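Local coordinates for protein arsenite methyltransferase (Chlamydomonas reinhardtii, PDB 5EVJ) that probably methylates trivalent arsenic, passing methyl groups from S-adenosylmethionine to arsenic triglutathione to give mono-, di- and trimethylated products, at residues 177-182 with 231-236; 277-282 with 328-333. The protein carries 15 engineered substitutions. One frame throughout, in Å; residues are numbered along the deposited sequence.

Contact 1 joins two helices of the methyltransferase domain and is partly buried. Contact 2 is a surface contact farther along the chain, between the loop that follows strand 266-274 and the end of helix 322-329. The two have no element in common, and the first closes before the second opens. Their centres lie about 19 Å apart. Contact 1 is wholly apolar across the interface, with one leucine set among aliphatic carbons of the facing helix. Contact 2 rests on a single amide-to-carboxylate hydrogen bond and buries less than half as much surface, 76 Å² against 174 Å².

Contact 1: residues 177-182 with 231-236; sequences DKARVL and IRLARK. Engineered in segment 231-236: Ala234 (natural residue Cys).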
loop_
_atom_site.group_PDB
_atom_site.type_symbol
_atom_site.label_atom_id
_atom_site.label_comp_id
_atom_site.label_asym_id
_atom_site.label_seq_id
_atom_site.Cartn_x
_atom_site.Cartn_y
_atom_site.Cartn_z
ATOM N N ASP A 177 -13.028 11.412 5.891
ATOM C CA ASP A 177 -13.931 10.376 5.365
ATOM C C ASP A 177 -13.100 9.183 4.883
ATOM O O ASP A 177 -13.100 8.865 3.715
ATOM C CB ASP A 177 -14.806 10.951 4.241
ATOM C CG ASP A 177 -16.016 10.074 3.946
ATOM O OD1 ASP A 177 -16.042 8.938 4.468
ATOM O OD2 ASP A 177 -16.965 10.508 3.220
ATOM N N LYS A 178 -12.350 8.559 5.783
ATOM C CA LYS A 178 -11.677 7.291 5.500
ATOM C C LYS A 178 -12.406 6.337 4.550
ATOM O O LYS A 178 -11.812 5.863 3.609
ATOM C CB LYS A 178 -11.379 6.579 6.775
ATOM C CG LYS A 178 -9.988 6.852 7.228
ATOM C CD LYS A 178 -9.846 6.432 8.656
ATOM C CE LYS A 178 -8.393 6.425 9.008
ATOM N NZ LYS A 178 -8.349 5.800 10.352
ATOM N N ALA A 179 -13.696 6.124 4.781
ATOM C CA ALA A 179 -14.466 5.178 3.998
ATOM C C ALA A 179 -14.465 5.580 2.524
ATOM O O ALA A 179 -14.348 4.734 1.615
ATOM C CB ALA A 179 -15.914 5.054 4.552
ATOM N N ARG A 180 -14.619 6.868 2.274
ATOM C CA ARG A 180 -14.606 7.348 0.892
ATOM C C ARG A 180 -13.275 7.208 0.192
ATOM O O ARG A 180 -13.249 6.801 -0.949
ATOM C CB ARG A 180 -15.152 8.782 0.707
ATOM C CG ARG A 180 -16.282 8.724 -0.323
ATOM C CD ARG A 180 -16.890 10.049 -0.774
ATOM N NE ARG A 180 -16.094 10.367 -1.925
ATOM C CZ ARG A 180 -16.520 10.434 -3.179
ATOM N NH1 ARG A 180 -17.801 10.322 -3.498
ATOM N NH2 ARG A 180 -15.609 10.661 -4.106
ATOM N N VAL A 181 -12.189 7.514 0.877
ATOM C CA VAL A 181 -10.867 7.319 0.301
ATOM C C VAL A 181 -10.700 5.835 -0.072
ATOM O O VAL A 181 -10.319 5.506 -1.186
ATOM C CB VAL A 181 -9.788 7.669 1.349
ATOM C CG1 VAL A 181 -8.381 7.421 0.800
ATOM C CG2 VAL A 181 -9.994 9.056 1.882
ATOM N N LEU A 182 -11.049 4.950 0.867
ATOM C CA LEU A 182 -10.935 3.524 0.642
ATOM C C LEU A 182 -11.788 3.122 -0.531
ATOM O O LEU A 182 -11.297 2.445 -1.433
ATOM C CB LEU A 182 -11.323 2.751 1.916
ATOM C CG LEU A 182 -10.184 2.407 2.863
ATOM C CD1 LEU A 182 -8.878 3.117 2.629
ATOM C CD2 LEU A 182 -10.559 2.537 4.326
ATOM N N ILE A 231 -9.508 -2.874 9.490
ATOM C CA ILE A 231 -9.730 -4.078 8.678
ATOM C C ILE A 231 -11.226 -4.199 8.301
ATOM O O ILE A 231 -11.579 -4.459 7.127
ATOM C CB ILE A 231 -9.173 -5.403 9.372
ATOM C CG1 ILE A 231 -7.604 -5.340 9.459
ATOM C CG2 ILE A 231 -9.653 -6.705 8.636
ATOM C CD1 ILE A 231 -6.920 -6.529 10.178
ATOM N N ARG A 232 -12.072 -3.992 9.289
ATOM C CA ARG A 232 -13.524 -4.023 9.101
ATOM C C ARG A 232 -13.988 -3.020 8.016
ATOM O O ARG A 232 -14.810 -3.371 7.175
ATOM C CB ARG A 232 -14.305 -3.716 10.428
ATOM C CG ARG A 232 -14.084 -4.781 11.549
ATOM C CD ARG A 232 -14.703 -4.419 12.925
ATOM N NE ARG A 232 -14.758 -5.598 13.825
ATOM C CZ ARG A 232 -14.073 -5.751 14.989
ATOM N NH1 ARG A 232 -13.295 -4.789 15.455
ATOM N NH2 ARG A 232 -14.245 -6.855 15.748
ATOM N N LEU A 233 -13.487 -1.792 8.093
ATOM C CA LEU A 233 -13.881 -0.733 7.169
ATOM C C LEU A 233 -13.332 -1.132 5.800
ATOM O O LEU A 233 -14.070 -1.170 4.826
ATOM C CB LEU A 233 -13.288 0.567 7.632
ATOM C CG LEU A 233 -13.453 1.794 6.739
ATOM C CD1 LEU A 233 -14.945 2.208 6.498
ATOM C CD2 LEU A 233 -12.575 2.921 7.331
ATOM N N ALA A 234 -12.080 -1.547 5.726
ATOM C CA ALA A 234 -11.598 -2.025 4.419
ATOM C C ALA A 234 -12.468 -3.091 3.840
ATOM O O ALA A 234 -12.726 -3.151 2.611
ATOM C CB ALA A 234 -10.169 -2.496 4.497
ATOM N N ARG A 235 -13.016 -3.933 4.696
ATOM C CA ARG A 235 -13.724 -5.059 4.124
ATOM C C ARG A 235 -15.139 -4.659 3.668
ATOM O O ARG A 235 -15.690 -5.227 2.688
ATOM C CB ARG A 235 -13.596 -6.224 5.095
ATOM C CG ARG A 235 -14.612 -7.332 5.039
ATOM C CD ARG A 235 -14.410 -8.288 6.243
ATOM N NE ARG A 235 -13.092 -8.913 6.384
ATOM C CZ ARG A 235 -12.474 -9.121 7.568
ATOM N NH1 ARG A 235 -13.017 -8.667 8.738
ATOM N NH2 ARG A 235 -11.280 -9.761 7.587
ATOM N N LYS A 236 -15.741 -3.669 4.315
ATOM C CA LYS A 236 -17.070 -3.126 3.875
ATOM C C LYS A 236 -17.045 -2.529 2.448
ATOM O O LYS A 236 -18.049 -2.465 1.731
ATOM C CB LYS A 236 -17.565 -1.985 4.796
ATOM C CG LYS A 236 -18.367 -2.444 6.007
ATOM C CD LYS A 236 -18.576 -1.250 6.958
ATOM C CE LYS A 236 -18.870 -1.782 8.373
ATOM N NZ LYS A 236 -18.963 -0.679 9.396
#
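Segments 178-182 and 231-236, parts of helices 178-188 and 227-237, have axes 9.6 Å apart with a crossing angle of -50°, and the backbones come nearest at Ala179 with Leu233 and at Leu182 with the engineered Ala234. Leu233 carries the contact. Its CG stands anti to the backbone N (chi1 174°), which carries CG toward the facing helix, and the two methyls branch from there to different partners. Leu233 CD1 lies 3.6 Å from Ala179 CB. Leu233 CD2 meets Leu182, with 3.6 Å between it and Leu182 CD2. The two leucine side chains cross obliquely, and Leu182 CD2 also lies 3.8 Å from Leu233 CG. The same Leu233 methyl, CD2, reaches the base of Lys178, at 3.9 Å from Lys178 CB. Leu233 sits among three residues spaced i, i+1 and i+4 along the facing helix.

Both helices belong to the Rossmann-like methyltransferase domain. Helix 178-188 links strand 163-169 to its parallel neighbour, strand 193-202, so it is the helix of a beta-alpha-beta crossover. Helix 227-237 comes before the edge strand 243-249.

The chain of Lys178 is extended beyond CG and leads away from Leu233. Its NZ makes a weak hydrogen bond to Gly223 O. Asp177 caps the first helix through a weak bond from Arg180 N, and Arg180 NH2 forms a salt bridge with Asp154 OD1.

Contact 2: residues 277-282 with 328-333; sequences PGQIED and VGESYL. Engineered in segment 328-333: Tyr332 (natural residue Trp).
Glu330 of segment 328-333 meets Gln279 of segment 277-282 just where helix 322-329 gives way to a loop, which runs into an ST turn at Ser331. The second segment begins with Val328 and Gly329, the last residues of that helix. Glu330 is the first residue to leave helical geometry. Its chain runs extended beyond CG and crosses the Gln279 side chain at about a right angle. Gln279 is bent at chi2 (-73°), which brings its amide round to the glutamate. Gln279 NE2 donates to Glu330 OE1 at 2.9 Å, with an N-H...O angle of 163°. The acceptor lies close to the amide plane, but the donor comes from above the carboxylate plane, 41° out of it. Ser326 OG is also hydrogen-bonded to Glu330 OE1. Two partners thus meet this oxygen: Ser326 ties it back to its own helix, and Gln279 joins it to the loop 277-282. Ser331 follows and starts the ST turn. Tyr332, an engineered residue, lies within that turn, and its hydroxyl is hydrogen-bonded to Glu194 OE1. The backbone N of Leu333 closes the turn on Ser331 OG at 2.9 Å.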
loop_
_atom_site.group_PDB
_atom_site.type_symbol
_atom_site.label_atom_id
_atom_site.label_comp_id
_atom_site.label_asym_id
_atom_site.label_seq_id
_atom_site.Cartn_x
_atom_site.Cartn_y
_atom_site.Cartn_z
ATOM N N PRO A 277 -11.897 -9.172 -8.117
ATOM C CA PRO A 277 -13.360 -9.254 -7.949
ATOM C C PRO A 277 -13.892 -10.664 -7.987
ATOM O O PRO A 277 -13.561 -11.442 -8.874
ATOM C CB PRO A 277 -13.916 -8.399 -9.143
ATOM C CG PRO A 277 -12.816 -7.369 -9.364
ATOM C CD PRO A 277 -11.515 -8.169 -9.141
ATOM N N GLY A 278 -14.759 -10.975 -7.034
ATOM C CA GLY A 278 -15.413 -12.306 -6.965
ATOM C C GLY A 278 -14.543 -13.375 -6.302
ATOM O O GLY A 278 -15.039 -14.459 -6.084
ATOM N N GLN A 279 -13.296 -13.068 -5.920
ATOM C CA GLN A 279 -12.364 -14.114 -5.493
ATOM C C GLN A 279 -11.935 -14.045 -4.036
ATOM O O GLN A 279 -11.509 -15.071 -3.507
ATOM C CB GLN A 279 -11.065 -14.060 -6.345
ATOM C CG GLN A 279 -11.276 -14.281 -7.858
ATOM C CD GLN A 279 -11.601 -15.755 -8.165
ATOM O OE1 GLN A 279 -12.744 -16.111 -8.169
ATOM N NE2 GLN A 279 -10.581 -16.631 -8.307
ATOM N N ILE A 280 -11.969 -12.858 -3.407
ATOM C CA ILE A 280 -11.287 -12.682 -2.148
ATOM C C ILE A 280 -12.323 -12.932 -1.024
ATOM O O ILE A 280 -13.393 -12.307 -1.021
ATOM C CB ILE A 280 -10.615 -11.282 -1.978
ATOM C CG1 ILE A 280 -9.584 -10.940 -3.101
ATOM C CG2 ILE A 280 -9.901 -11.198 -0.642
ATOM C CD1 ILE A 280 -8.607 -12.076 -3.399
ATOM N N GLU A 281 -12.057 -13.902 -0.142
ATOM C CA GLU A 281 -13.095 -14.398 0.823
ATOM C C GLU A 281 -12.678 -13.998 2.183
ATOM O O GLU A 281 -11.546 -13.566 2.364
ATOM C CB GLU A 281 -13.280 -15.917 0.732
ATOM C CG GLU A 281 -13.856 -16.323 -0.616
ATOM C CD GLU A 281 -13.990 -17.820 -0.768
ATOM O OE1 GLU A 281 -13.048 -18.455 -1.275
ATOM O OE2 GLU A 281 -15.085 -18.392 -0.505
ATOM N N ASP A 282 -13.567 -14.059 3.153
ATOM C CA ASP A 282 -13.166 -13.638 4.500
ATOM C C ASP A 282 -12.672 -14.777 5.331
ATOM O O ASP A 282 -12.571 -14.630 6.512
ATOM C CB ASP A 282 -14.306 -12.929 5.274
ATOM C CG ASP A 282 -15.607 -13.775 5.385
ATOM O OD1 ASP A 282 -15.632 -15.009 5.111
ATOM O OD2 ASP A 282 -16.663 -13.196 5.817
ATOM N N VAL A 328 -1.151 -13.737 -5.632
ATOM C CA VAL A 328 0.138 -13.907 -6.268
ATOM C C VAL A 328 -0.134 -14.438 -7.657
ATOM O O VAL A 328 0.660 -14.224 -8.541
ATOM C CB VAL A 328 1.088 -14.876 -5.502
ATOM C CG1 VAL A 328 1.235 -14.374 -4.065
ATOM C CG2 VAL A 328 0.634 -16.350 -5.610
ATOM N N GLY A 329 -1.286 -15.064 -7.894
ATOM C CA GLY A 329 -1.386 -15.608 -9.239
ATOM C C GLY A 329 -2.478 -15.070 -10.137
ATOM O O GLY A 329 -2.725 -15.680 -11.181
ATOM N N GLU A 330 -3.193 -14.025 -9.700
ATOM C CA GLU A 330 -4.366 -13.517 -10.476
ATOM C C GLU A 330 -4.289 -12.024 -10.423
ATOM O O GLU A 330 -5.151 -11.375 -10.901
ATOM C CB GLU A 330 -5.741 -13.957 -9.868
ATOM C CG GLU A 330 -6.248 -15.383 -10.226
ATOM C CD GLU A 330 -7.154 -16.015 -9.119
ATOM O OE1 GLU A 330 -8.057 -15.326 -8.631
ATOM O OE2 GLU A 330 -6.962 -17.200 -8.677
ATOM N N SER A 331 -3.260 -11.501 -9.785
ATOM C CA SER A 331 -2.983 -10.097 -9.708
ATOM C C SER A 331 -1.881 -9.684 -10.691
ATOM O O SER A 331 -1.473 -10.443 -11.581
ATOM C CB SER A 331 -2.466 -9.794 -8.318
ATOM O OG SER A 331 -1.109 -10.327 -8.150
ATOM N N TYR A 332 -1.355 -8.490 -10.473
ATOM C CA TYR A 332 -0.293 -7.954 -11.323
ATOM C C TYR A 332 0.984 -8.699 -11.071
ATOM O O TYR A 332 1.936 -8.549 -11.831
ATOM C CB TYR A 332 -0.051 -6.475 -11.046
ATOM C CG TYR A 332 0.509 -6.157 -9.678
ATOM C CD1 TYR A 332 -0.340 -5.948 -8.565
ATOM C CD2 TYR A 332 1.891 -5.982 -9.490
ATOM C CE1 TYR A 332 0.169 -5.591 -7.325
ATOM C CE2 TYR A 332 2.378 -5.656 -8.286
ATOM C CZ TYR A 332 1.517 -5.478 -7.189
ATOM O OH TYR A 332 2.084 -5.128 -5.976
ATOM N N LEU A 333 1.016 -9.493 -10.001
ATOM C CA LEU A 333 2.247 -10.191 -9.628
ATOM C C LEU A 333 2.281 -11.504 -10.376
ATOM O O LEU A 333 3.282 -12.175 -10.324
ATOM C CB LEU A 333 2.274 -10.520 -8.142
ATOM C CG LEU A 333 2.375 -9.424 -7.110
ATOM C CD1 LEU A 333 2.000 -9.923 -5.699
ATOM C CD2 LEU A 333 3.782 -8.772 -7.159
#